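Local structure of putative glucose-6-phosphate 1-epimerase (Salmonella typhimurium, 2HTA) at residues L33-R36 / L41-I44; A53-Q58 / L132-Q137; L63-V68 / Q302-A307; I94-F99 / F150-R155; A154-K157 / E163-L166. The protein probably interconverts the alpha and beta anomers of glucose 6-phosphate, acting as a hexose-6-phosphate 1-epimerase of the aldose 1-epimerase (mutarotase) family. All coordinates share one frame; numbering follows the deposited sequence.

Contact 1. Residues L33-R36 / L41-I44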
# COMPACT_ATOMS: atom_id res chain seq x y z
N LEU A 33 16.35 3.86 13.60
CA LEU A 33 16.34 3.43 12.20
C LEU A 33 17.54 2.58 11.95
O LEU A 33 18.68 2.99 12.20
CB LEU A 33 16.46 4.63 11.28
CG LEU A 33 15.20 5.41 10.86
CD1 LEU A 33 15.62 6.59 9.95
CD2 LEU A 33 14.16 4.50 10.21
N SER A 34 17.32 1.40 11.38
CA SER A 34 18.41 0.50 11.02
C SER A 34 18.13 -0.07 9.65
O SER A 34 16.98 -0.10 9.21
CB SER A 34 18.51 -0.65 12.03
OG SER A 34 17.32 -1.47 12.05
N ARG A 35 19.20 -0.43 8.95
CA ARG A 35 19.09 -1.33 7.80
C ARG A 35 19.34 -2.81 8.15
O ARG A 35 20.29 -3.16 8.91
CB ARG A 35 20.02 -0.93 6.66
CG ARG A 35 19.97 -2.05 5.56
CD ARG A 35 20.70 -1.75 4.30
NE ARG A 35 22.16 -1.65 4.40
CZ ARG A 35 23.06 -2.60 4.10
NH1 ARG A 35 22.71 -3.83 3.73
NH2 ARG A 35 24.35 -2.28 4.23
N ARG A 36 18.49 -3.69 7.62
CA ARG A 36 18.61 -5.12 7.86
C ARG A 36 18.38 -5.76 6.50
O ARG A 36 18.17 -5.05 5.51
CB ARG A 36 17.54 -5.57 8.87
CG ARG A 36 17.47 -4.59 10.04
CD ARG A 36 16.82 -5.18 11.29
NE ARG A 36 16.52 -4.14 12.28
CZ ARG A 36 15.92 -4.41 13.42
NH1 ARG A 36 15.66 -5.68 13.70
NH2 ARG A 36 15.60 -3.43 14.30
N LEU A 41 16.57 -8.78 -0.03
CA LEU A 41 16.13 -7.38 0.04
C LEU A 41 16.60 -6.61 1.26
O LEU A 41 16.49 -7.12 2.39
CB LEU A 41 14.60 -7.29 0.03
CG LEU A 41 13.89 -7.94 -1.17
CD1 LEU A 41 12.39 -7.66 -1.18
CD2 LEU A 41 14.52 -7.47 -2.48
N ASP A 42 17.13 -5.42 1.00
CA ASP A 42 17.51 -4.54 2.06
C ASP A 42 16.25 -3.90 2.64
O ASP A 42 15.39 -3.47 1.87
CB ASP A 42 18.41 -3.47 1.51
CG ASP A 42 19.82 -4.00 1.31
OD1 ASP A 42 20.22 -4.93 2.07
OD2 ASP A 42 20.51 -3.51 0.41
N LEU A 43 16.12 -3.92 3.97
CA LEU A 43 14.95 -3.37 4.69
C LEU A 43 15.38 -2.19 5.59
O LEU A 43 16.48 -2.22 6.14
CB LEU A 43 14.27 -4.42 5.61
CG LEU A 43 13.97 -5.75 4.91
CD1 LEU A 43 13.22 -6.72 5.84
CD2 LEU A 43 13.12 -5.49 3.63
N ILE A 44 14.52 -1.19 5.70
CA ILE A 44 14.68 -0.11 6.66
C ILE A 44 13.66 -0.33 7.77
O ILE A 44 12.45 -0.40 7.53
CB ILE A 44 14.49 1.29 6.01
CG1 ILE A 44 15.42 1.47 4.77
CG2 ILE A 44 14.61 2.38 7.09
CD1 ILE A 44 16.96 1.46 5.08
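R35 and R36 run antiparallel to I44 and L43, with the axes of the two short strands 4.7 Å apart at closest approach and their directions 168° apart. This is a beta hairpin, made by strands 33-38 and 41-48 of the five-stranded antiparallel sheet near the N terminus. R36 and L43 form a hydrogen-bonded pair. R36 N gives its hydrogen to L43 O at 2.9 Å, and L43 N returns one to R36 O at 2.8 Å. R35 and I44 are the next pair, a non-hydrogen-bonded one. There R35 CA and I44 CA bring CA-H groups to L43 O and S34 O.

On the face of R35 and I44, the arginine reaches along the sheet to D42. CG of R35 lies anti to the backbone N (chi1 173°), and the chain bends at chi3, which brings the NH1 edge of the guanidinium to D42. R35 NH1 meets D42 OD1 at 3.2 Å in a salt bridge. The bond is bent, 139° at the hydrogen, and comes from above the carboxylate plane. The stronger polar partner of R35 is E27, which takes NH2 from the neighbouring strand 27-28. The guanidinium thus spans two acidic groups.

L33 adds an apolar touch: its CD2 rests on I44 CG2 at 3.8 Å. R36 turns its long chain to the other face and back along its own strand. Its NE-H points almost straight at S34 OG, 2.8 Å away from NE and in the guanidinium plane.

Contact 2. Residues A53-Q58 / L132-Q137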
# COMPACT_ATOMS: atom_id res chain seq x y z
N ALA A 53 7.71 0.07 12.51
CA ALA A 53 7.34 0.03 11.08
C ALA A 53 8.53 -0.48 10.29
O ALA A 53 9.69 -0.44 10.74
CB ALA A 53 6.98 1.48 10.62
N SER A 54 8.29 -0.95 9.07
CA SER A 54 9.45 -1.42 8.30
C SER A 54 9.13 -1.23 6.83
O SER A 54 7.95 -1.19 6.45
CB SER A 54 9.75 -2.91 8.59
OG SER A 54 8.61 -3.75 8.36
N PHE A 55 10.18 -1.15 6.02
CA PHE A 55 10.06 -0.86 4.62
C PHE A 55 11.03 -1.76 3.87
O PHE A 55 12.07 -2.13 4.40
CB PHE A 55 10.57 0.54 4.37
CG PHE A 55 9.76 1.64 4.98
CD1 PHE A 55 8.81 2.34 4.22
CD2 PHE A 55 9.98 2.02 6.30
CE1 PHE A 55 8.04 3.38 4.82
CE2 PHE A 55 9.24 3.06 6.90
CZ PHE A 55 8.29 3.74 6.16
N ALA A 56 10.73 -2.07 2.61
CA ALA A 56 11.79 -2.54 1.72
C ALA A 56 12.23 -1.33 0.89
O ALA A 56 11.38 -0.51 0.44
CB ALA A 56 11.26 -3.66 0.79
N LEU A 57 13.54 -1.25 0.61
CA LEU A 57 14.05 -0.29 -0.36
C LEU A 57 13.43 -0.57 -1.71
O LEU A 57 13.13 0.38 -2.47
CB LEU A 57 15.58 -0.31 -0.50
CG LEU A 57 16.29 0.26 0.74
CD1 LEU A 57 17.82 0.09 0.62
CD2 LEU A 57 15.96 1.78 0.94
N GLN A 58 13.28 -1.85 -2.03
CA GLN A 58 12.58 -2.24 -3.27
C GLN A 58 11.12 -1.82 -3.24
O GLN A 58 10.35 -2.27 -2.39
CB GLN A 58 12.71 -3.75 -3.52
CG GLN A 58 12.05 -4.19 -4.80
CD GLN A 58 12.44 -5.61 -5.09
OE1 GLN A 58 13.56 -5.85 -5.51
NE2 GLN A 58 11.55 -6.52 -4.84
N LEU A 132 10.27 9.78 6.53
CA LEU A 132 11.27 9.24 5.61
C LEU A 132 10.89 9.62 4.18
O LEU A 132 9.69 9.67 3.85
CB LEU A 132 11.29 7.70 5.65
CG LEU A 132 11.57 6.96 6.98
CD1 LEU A 132 10.26 6.74 7.70
CD2 LEU A 132 12.20 5.60 6.62
N THR A 133 11.91 9.89 3.36
CA THR A 133 11.67 10.19 1.93
C THR A 133 12.50 9.22 1.13
O THR A 133 13.71 9.16 1.30
CB THR A 133 12.14 11.55 1.59
OG1 THR A 133 11.40 12.51 2.38
CG2 THR A 133 11.85 11.83 0.14
N PHE A 134 11.84 8.49 0.23
CA PHE A 134 12.50 7.56 -0.70
C PHE A 134 12.41 8.17 -2.09
O PHE A 134 11.43 8.88 -2.43
CB PHE A 134 11.77 6.21 -0.67
CG PHE A 134 11.89 5.47 0.62
CD1 PHE A 134 10.96 5.68 1.69
CD2 PHE A 134 12.94 4.58 0.82
CE1 PHE A 134 11.08 4.94 2.90
CE2 PHE A 134 13.03 3.84 2.02
CZ PHE A 134 12.13 4.02 3.04
N GLU A 135 13.39 7.86 -2.94
CA GLU A 135 13.37 8.43 -4.30
C GLU A 135 13.64 7.32 -5.34
O GLU A 135 14.53 6.49 -5.14
CB GLU A 135 14.49 9.46 -4.40
CG GLU A 135 14.55 10.14 -5.77
CD GLU A 135 15.64 11.20 -5.79
OE1 GLU A 135 16.82 10.85 -5.91
OE2 GLU A 135 15.33 12.39 -5.63
N LEU A 136 12.92 7.36 -6.46
CA LEU A 136 13.19 6.48 -7.59
C LEU A 136 13.40 7.36 -8.80
O LEU A 136 12.70 8.35 -8.98
CB LEU A 136 12.04 5.52 -7.83
CG LEU A 136 12.29 4.51 -8.99
CD1 LEU A 136 13.25 3.40 -8.50
CD2 LEU A 136 10.96 3.90 -9.31
N GLN A 137 14.43 7.05 -9.62
CA GLN A 137 14.63 7.84 -10.85
C GLN A 137 14.68 6.94 -12.05
O GLN A 137 15.05 5.77 -11.95
CB GLN A 137 15.92 8.64 -10.79
CG GLN A 137 15.82 9.75 -9.71
CD GLN A 137 16.95 10.70 -9.80
OE1 GLN A 137 18.04 10.38 -9.36
NE2 GLN A 137 16.71 11.89 -10.37
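F55 and F134 make the tight part of this contact. The F134 ring brings its CE1 corner over one face of F55, toward the rim, with F134 CE1 3.7 Å from F55 CD1. The ring centroids are 5.2 Å apart and the planes meet at 40°, so the pair is oblique. Both side chains leave their backbones toward the other strand, and the same chi1 of -67°, CG anti to the carbonyl carbon, brings the rings together.

Two leucines extend the patch. L132 comes from the direction opposite to F55, and both of its methyls reach the ring; L132 CD1 lies 3.9 Å from F55 CE2. L57 meets F134 at its edge, close to the ring plane, with L57 CD2 3.7 Å from F134 CE2. The two side chains cross at about a right angle.

L57 is the more open end. It sits in the turn after strand 51-56, is partly exposed, and touches F134 through that one methyl, though as closely as the rings touch each other. No hydrogen bond links the segments, and the backbones stay well apart: L57 CA and F134 CA are 8.0 Å from each other. On the far side of strand 130-137, T133 and E135 point away from the interface and are partly exposed. F156 of strand 151-158 meets F55 edge-to-face, which adds a third ring to the cluster. This is face-to-face sheet packing of a beta sandwich, with the N-terminal sheet laid on the nine-stranded sheet of the mutarotase fold.

Contact 3. Residues L63-V68 / Q302-A307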
# COMPACT_ATOMS: atom_id res chain seq x y z
N LEU A 63 6.01 -2.18 4.64
CA LEU A 63 5.65 -3.57 4.94
C LEU A 63 4.75 -3.69 6.17
O LEU A 63 3.88 -4.57 6.22
CB LEU A 63 6.94 -4.34 5.28
CG LEU A 63 8.04 -4.29 4.22
CD1 LEU A 63 9.33 -4.96 4.63
CD2 LEU A 63 7.47 -4.95 2.94
N SER A 64 4.95 -2.81 7.14
CA SER A 64 4.21 -2.98 8.43
C SER A 64 4.20 -1.64 9.16
O SER A 64 5.09 -0.82 8.95
CB SER A 64 4.87 -4.06 9.33
OG SER A 64 6.13 -3.65 9.84
N TRP A 65 3.20 -1.44 10.03
CA TRP A 65 3.09 -0.25 10.83
C TRP A 65 2.25 -0.67 12.04
O TRP A 65 1.13 -1.17 11.90
CB TRP A 65 2.42 0.92 10.04
CG TRP A 65 2.05 2.08 10.94
CD1 TRP A 65 2.90 2.77 11.80
CD2 TRP A 65 0.73 2.62 11.16
NE1 TRP A 65 2.19 3.76 12.45
CE2 TRP A 65 0.86 3.64 12.13
CE3 TRP A 65 -0.55 2.33 10.62
CZ2 TRP A 65 -0.25 4.40 12.60
CZ3 TRP A 65 -1.65 3.09 11.06
CH2 TRP A 65 -1.50 4.10 12.07
N LYS A 66 2.79 -0.41 13.24
CA LYS A 66 2.11 -0.72 14.46
C LYS A 66 2.40 0.41 15.44
O LYS A 66 3.51 0.49 15.97
CB LYS A 66 2.64 -2.03 15.01
CG LYS A 66 1.94 -2.51 16.28
CD LYS A 66 2.47 -3.92 16.57
CE LYS A 66 2.74 -4.10 18.01
NZ LYS A 66 1.43 -4.24 18.74
N PRO A 67 1.40 1.31 15.64
CA PRO A 67 1.60 2.34 16.61
C PRO A 67 1.45 1.72 18.00
O PRO A 67 0.78 0.69 18.16
CB PRO A 67 0.47 3.35 16.31
CG PRO A 67 -0.48 2.67 15.47
CD PRO A 67 0.06 1.38 15.00
N VAL A 68 2.10 2.32 18.97
CA VAL A 68 2.09 1.82 20.31
C VAL A 68 0.66 1.70 20.84
O VAL A 68 -0.18 2.58 20.60
CB VAL A 68 3.03 2.67 21.27
CG1 VAL A 68 2.53 4.07 21.47
CG2 VAL A 68 3.24 1.98 22.55
N GLN A 302 -2.32 9.01 1.12
CA GLN A 302 -3.19 8.26 2.00
C GLN A 302 -2.71 8.47 3.48
O GLN A 302 -1.51 8.44 3.72
CB GLN A 302 -3.11 6.79 1.62
CG GLN A 302 -4.05 5.90 2.48
CD GLN A 302 -3.96 4.45 2.15
OE1 GLN A 302 -3.42 3.68 2.93
NE2 GLN A 302 -4.50 4.06 0.97
N THR A 303 -3.65 8.71 4.40
CA THR A 303 -3.39 8.78 5.82
C THR A 303 -4.24 7.71 6.49
O THR A 303 -5.38 7.45 6.08
CB THR A 303 -3.67 10.21 6.36
OG1 THR A 303 -2.69 11.07 5.76
CG2 THR A 303 -3.50 10.27 7.89
N ILE A 304 -3.62 7.01 7.43
CA ILE A 304 -4.24 5.94 8.16
C ILE A 304 -4.26 6.28 9.66
O ILE A 304 -3.23 6.70 10.25
CB ILE A 304 -3.45 4.61 7.97
CG1 ILE A 304 -3.13 4.36 6.49
CG2 ILE A 304 -4.26 3.44 8.63
CD1 ILE A 304 -2.02 3.26 6.24
N CYS A 305 -5.41 6.04 10.27
CA CYS A 305 -5.64 6.39 11.70
C CYS A 305 -6.38 5.20 12.31
O CYS A 305 -7.31 4.66 11.69
CB CYS A 305 -6.53 7.66 11.73
SG CYS A 305 -6.94 8.21 13.32
N VAL A 306 -5.98 4.76 13.50
CA VAL A 306 -6.68 3.70 14.20
C VAL A 306 -7.49 4.24 15.39
O VAL A 306 -7.02 5.12 16.10
CB VAL A 306 -5.71 2.61 14.70
CG1 VAL A 306 -6.51 1.46 15.33
CG2 VAL A 306 -4.91 2.11 13.57
N ALA A 307 -8.71 3.72 15.58
CA ALA A 307 -9.57 4.10 16.74
C ALA A 307 -10.20 2.88 17.36
O ALA A 307 -10.49 1.89 16.69
CB ALA A 307 -10.63 5.08 16.34
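A single tryptophan carries this contact between two well-separated strands: W65 spans a distance of 10.0 Å between the nearest CA atoms, W65 CA and I304 CA. CG of W65 is anti to the backbone N (chi1 169°), which sends the indole out toward strand 298-308. It touches with the far corner of its six-membered ring. W65 CZ3 lies 3.6 Å from I304 CG2, and the side chains run antiparallel, passing alongside each other. W65 CH2 also comes to 3.6 Å from the backbone atom I304 O. V306 is a looser neighbour, with its CG2 4.2 Å from W65 CZ3. Both methyls approach the indole obliquely.

The indole is held from other sides too. P67 CD lies 3.7 Å above one face, toward the rim. NE1 is hydrogen-bonded to G159 O, in the turn between strands 151-158 and 162-169, so the one polar atom of the ring is satisfied.

Before W65 the strand carries a classic beta bulge, in which L63 and S64 both face S54. The contact is apolar packing between an outer strand of the N-terminal sheet and a central strand of the nine-stranded sheet, as in a beta sandwich.

Contact 4. Residues I94-F99 / F150-R155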
# COMPACT_ATOMS: atom_id res chain seq x y z
N ILE A 94 3.29 0.50 -3.98
CA ILE A 94 3.14 1.75 -4.77
C ILE A 94 2.98 1.31 -6.23
O ILE A 94 3.90 0.69 -6.79
CB ILE A 94 4.40 2.66 -4.66
CG1 ILE A 94 4.44 3.25 -3.19
CG2 ILE A 94 4.40 3.86 -5.71
CD1 ILE A 94 5.82 3.84 -2.91
N CYS A 95 1.82 1.63 -6.80
CA CYS A 95 1.49 1.18 -8.15
C CYS A 95 1.65 2.37 -9.06
O CYS A 95 0.85 3.29 -9.05
CB CYS A 95 0.07 0.71 -8.22
SG CYS A 95 -0.37 -0.58 -6.94
N TRP A 96 2.70 2.33 -9.86
CA TRP A 96 3.05 3.47 -10.72
C TRP A 96 3.98 2.99 -11.85
O TRP A 96 4.88 2.22 -11.59
CB TRP A 96 3.77 4.51 -9.86
CG TRP A 96 3.96 5.85 -10.56
CD1 TRP A 96 3.16 6.94 -10.46
CD2 TRP A 96 5.07 6.22 -11.41
NE1 TRP A 96 3.67 7.96 -11.26
CE2 TRP A 96 4.84 7.54 -11.83
CE3 TRP A 96 6.22 5.55 -11.86
CZ2 TRP A 96 5.72 8.22 -12.71
CZ3 TRP A 96 7.11 6.21 -12.72
CH2 TRP A 96 6.84 7.54 -13.13
N PRO A 97 3.85 3.52 -13.09
CA PRO A 97 2.96 4.56 -13.59
C PRO A 97 1.65 4.04 -14.20
O PRO A 97 1.02 4.77 -14.96
CB PRO A 97 3.84 5.24 -14.66
CG PRO A 97 4.61 4.08 -15.29
CD PRO A 97 4.79 3.06 -14.15
N TRP A 98 1.22 2.82 -13.87
CA TRP A 98 -0.18 2.43 -14.14
C TRP A 98 -0.76 1.63 -13.02
O TRP A 98 -0.02 1.04 -12.23
CB TRP A 98 -0.37 1.69 -15.51
CG TRP A 98 0.34 0.36 -15.58
CD1 TRP A 98 -0.15 -0.88 -15.20
CD2 TRP A 98 1.68 0.15 -16.02
NE1 TRP A 98 0.81 -1.85 -15.40
CE2 TRP A 98 1.94 -1.25 -15.91
CE3 TRP A 98 2.66 0.99 -16.57
CZ2 TRP A 98 3.17 -1.82 -16.26
CZ3 TRP A 98 3.90 0.42 -16.92
CH2 TRP A 98 4.14 -0.97 -16.76
N PHE A 99 -2.07 1.70 -12.89
CA PHE A 99 -2.80 0.91 -11.92
C PHE A 99 -3.50 -0.24 -12.68
O PHE A 99 -4.06 -0.03 -13.77
CB PHE A 99 -3.87 1.79 -11.23
CG PHE A 99 -4.78 1.01 -10.32
CD1 PHE A 99 -4.27 0.40 -9.15
CD2 PHE A 99 -6.11 0.79 -10.66
CE1 PHE A 99 -5.11 -0.34 -8.31
CE2 PHE A 99 -6.94 0.03 -9.83
CZ PHE A 99 -6.42 -0.51 -8.63
N PHE A 150 11.82 10.48 -15.23
CA PHE A 150 10.98 10.78 -14.06
C PHE A 150 11.85 10.77 -12.78
O PHE A 150 12.94 10.18 -12.77
CB PHE A 150 9.84 9.73 -13.92
CG PHE A 150 10.33 8.31 -13.54
CD1 PHE A 150 10.57 7.34 -14.54
CD2 PHE A 150 10.52 7.95 -12.21
CE1 PHE A 150 10.99 6.07 -14.17
CE2 PHE A 150 11.00 6.71 -11.83
CZ PHE A 150 11.22 5.73 -12.84
N THR A 151 11.35 11.45 -11.75
CA THR A 151 11.83 11.26 -10.37
C THR A 151 10.55 11.10 -9.52
O THR A 151 9.66 11.98 -9.54
CB THR A 151 12.61 12.49 -9.86
OG1 THR A 151 13.72 12.72 -10.72
CG2 THR A 151 13.12 12.21 -8.46
N LEU A 152 10.45 9.98 -8.81
CA LEU A 152 9.30 9.66 -8.01
C LEU A 152 9.77 9.72 -6.56
O LEU A 152 10.87 9.20 -6.25
CB LEU A 152 8.89 8.21 -8.26
CG LEU A 152 7.57 7.75 -8.81
CD1 LEU A 152 7.39 6.19 -8.56
CD2 LEU A 152 6.35 8.53 -8.32
N LEU A 153 9.02 10.44 -5.71
CA LEU A 153 9.30 10.53 -4.29
C LEU A 153 8.17 9.92 -3.49
O LEU A 153 7.01 10.16 -3.79
CB LEU A 153 9.46 12.00 -3.84
CG LEU A 153 10.68 12.60 -4.54
CD1 LEU A 153 10.61 14.06 -4.78
CD2 LEU A 153 11.96 12.25 -3.78
N ALA A 154 8.51 9.14 -2.47
CA ALA A 154 7.49 8.56 -1.56
C ALA A 154 7.90 9.09 -0.17
O ALA A 154 9.02 8.81 0.29
CB ALA A 154 7.50 7.04 -1.59
N ARG A 155 7.05 9.89 0.42
CA ARG A 155 7.31 10.48 1.75
C ARG A 155 6.37 9.84 2.71
O ARG A 155 5.16 9.76 2.41
CB ARG A 155 7.07 11.99 1.70
CG ARG A 155 7.98 12.72 0.69
CD ARG A 155 7.78 14.22 0.79
NE ARG A 155 8.87 14.95 0.16
CZ ARG A 155 8.83 15.38 -1.10
NH1 ARG A 155 9.87 16.04 -1.61
NH2 ARG A 155 7.74 15.19 -1.83
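W96 lays one face of its indole against L152, whose CG sits 3.9 Å above the ring plane. The contact packs short strand 94-95 and the loop after it onto strand 151-158 of the nine-stranded sheet, within the beta-sandwich mutarotase fold. L152 spreads its two methyls over the indole. CD2 makes a CH-pi contact with the five-membered ring, 3.9 Å from its centroid. CD1 leans to the six-membered ring and comes within 3.6 Å of W96 CE3. The opposite face of the indole is taken by P97 CB, at 3.5 Å above the plane, so the ring is sandwiched between L152 and P97, the residue after W96. The W96-P97 peptide bond is cis.

The far end of the indole meets F150. This is an edge-to-face pair, with the edge of W96 toward the face of F150. Centroids are 4.9 Å apart and the planes meet at 58°. CG of F150 lies between the backbone N and the carbonyl carbon; this chi1 (68°) puts the ring beside the indole, and chi2 (-95°) sets how its face is turned. W146 also meets W96, adding a third aromatic ring.

I94 closes the other end of the contact. Its side chain is about 5 Å from that of R114, which probably binds substrate, consistent with a place near the sugar site. I94 CD1 touches the methyl A154 CB at 3.8 Å.

Contact 5. Residues A154-K157 / E163-L166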
# COMPACT_ATOMS: atom_id res chain seq x y z
N ALA A 154 8.51 9.14 -2.47
CA ALA A 154 7.49 8.56 -1.56
C ALA A 154 7.90 9.09 -0.17
O ALA A 154 9.02 8.81 0.29
CB ALA A 154 7.50 7.04 -1.59
N ARG A 155 7.05 9.89 0.42
CA ARG A 155 7.31 10.48 1.75
C ARG A 155 6.37 9.84 2.71
O ARG A 155 5.16 9.76 2.41
CB ARG A 155 7.07 11.99 1.70
CG ARG A 155 7.98 12.72 0.69
CD ARG A 155 7.78 14.22 0.79
NE ARG A 155 8.87 14.95 0.16
CZ ARG A 155 8.83 15.38 -1.10
NH1 ARG A 155 9.87 16.04 -1.61
NH2 ARG A 155 7.74 15.19 -1.83
N PHE A 156 6.90 9.31 3.82
CA PHE A 156 6.14 8.64 4.85
C PHE A 156 6.26 9.37 6.17
O PHE A 156 7.32 9.92 6.45
CB PHE A 156 6.70 7.25 5.08
CG PHE A 156 6.58 6.37 3.88
CD1 PHE A 156 7.55 6.42 2.88
CD2 PHE A 156 5.45 5.56 3.72
CE1 PHE A 156 7.42 5.58 1.71
CE2 PHE A 156 5.35 4.70 2.58
CZ PHE A 156 6.32 4.75 1.60
N LYS A 157 5.20 9.35 6.96
CA LYS A 157 5.27 9.81 8.38
C LYS A 157 4.73 8.66 9.21
O LYS A 157 3.59 8.28 9.03
CB LYS A 157 4.39 11.05 8.55
CG LYS A 157 4.88 12.20 7.75
CD LYS A 157 4.23 13.50 8.31
CE LYS A 157 4.76 14.73 7.61
NZ LYS A 157 4.02 15.92 8.12
N GLU A 163 1.20 8.50 7.41
CA GLU A 163 0.92 9.28 6.21
C GLU A 163 1.81 8.77 5.10
O GLU A 163 2.99 8.45 5.32
CB GLU A 163 1.16 10.75 6.40
CG GLU A 163 0.43 11.28 7.63
CD GLU A 163 0.74 12.76 7.85
OE1 GLU A 163 1.18 13.43 6.85
OE2 GLU A 163 0.55 13.22 9.00
N ILE A 164 1.24 8.69 3.90
CA ILE A 164 1.97 8.21 2.71
C ILE A 164 1.69 9.25 1.64
O ILE A 164 0.54 9.60 1.44
CB ILE A 164 1.45 6.83 2.27
CG1 ILE A 164 1.62 5.84 3.45
CG2 ILE A 164 2.27 6.32 1.01
CD1 ILE A 164 0.71 4.61 3.40
N GLU A 165 2.73 9.80 1.02
CA GLU A 165 2.50 10.76 -0.07
C GLU A 165 3.42 10.38 -1.23
O GLU A 165 4.64 10.30 -1.07
CB GLU A 165 2.80 12.17 0.41
CG GLU A 165 2.70 13.28 -0.70
CD GLU A 165 3.21 14.64 -0.20
OE1 GLU A 165 4.41 14.77 0.12
OE2 GLU A 165 2.39 15.58 -0.12
N LEU A 166 2.83 10.11 -2.38
CA LEU A 166 3.55 9.85 -3.62
C LEU A 166 3.56 11.06 -4.57
O LEU A 166 2.51 11.63 -4.88
CB LEU A 166 2.89 8.66 -4.33
CG LEU A 166 3.62 8.24 -5.60
CD1 LEU A 166 4.99 7.57 -5.31
CD2 LEU A 166 2.70 7.33 -6.43
O HOH W 1 5.82 13.04 -1.68
O HOH W 2 1.28 15.72 8.73
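Backbone bonds pair R155 with E165 and K157 with E163, two hydrogen-bonded pairs of an antiparallel hairpin. The strand axes are 4.7 Å apart and run at 169°. R155 N donates to E165 O, and E165 N donates to R155 O at 2.8 Å. K157 and E163 exchange the same two bonds, each 2.9 Å between N of one and O of the other. Between them lies the non-hydrogen-bonded pair F156 and I164.

Charged side chains line the face of R155, K157, E163 and E165. Their direct ion pairs are long: R155 NH2 to E165 OE1 is 3.9 Å and K157 NZ to E163 OE1 is 4.0 Å. One water accepts from R155 NH2 and donates to both E165 OE1 and E165 O. A second accepts from K157 NZ and donates to E163 OE2 at 2.6 Å. R155 extends alongside E165 in the same direction, straight from CG to NE (chi2 -174°), which brings R155 CD to 3.5 Å from E165 OE1. R155 NH2 has its stronger partner in E167, beyond E165 on the same strand.

Apolar contact belongs to the other face. The F156 ring reaches I164 obliquely, with F156 CE2 3.8 Å from I164 CG2. F55 of the N-terminal sheet meets F156 edge-to-face. One face charged and hydrated, the other buried against a second sheet: this is the two-sided pattern of an amphipathic hairpin in a beta sandwich.

In the fold
From the N terminus, contact 1 closes first, a short hairpin in the five-stranded sheet. Strand 51-56 follows and opens contact 2, which reaches across 73 residues to strand 130-137. Contact 3 opens on strand 61-67 before contact 2 has closed, so the two cross; it closes near the C terminus. Contact 4 crosses contact 2. Contacts 4 and 5 are both nested inside contact 3, and contact 5 comes after contact 2 has closed. Contacts 4 and 5 share A154 and R155. Contacts 2 and 3 tie the N-terminal sheet to the nine-stranded sheet, contact 4 joins strand 94-95 of the eight-stranded sheet, and the loop after it, to the nine-stranded one, and contact 5 is a local hairpin there.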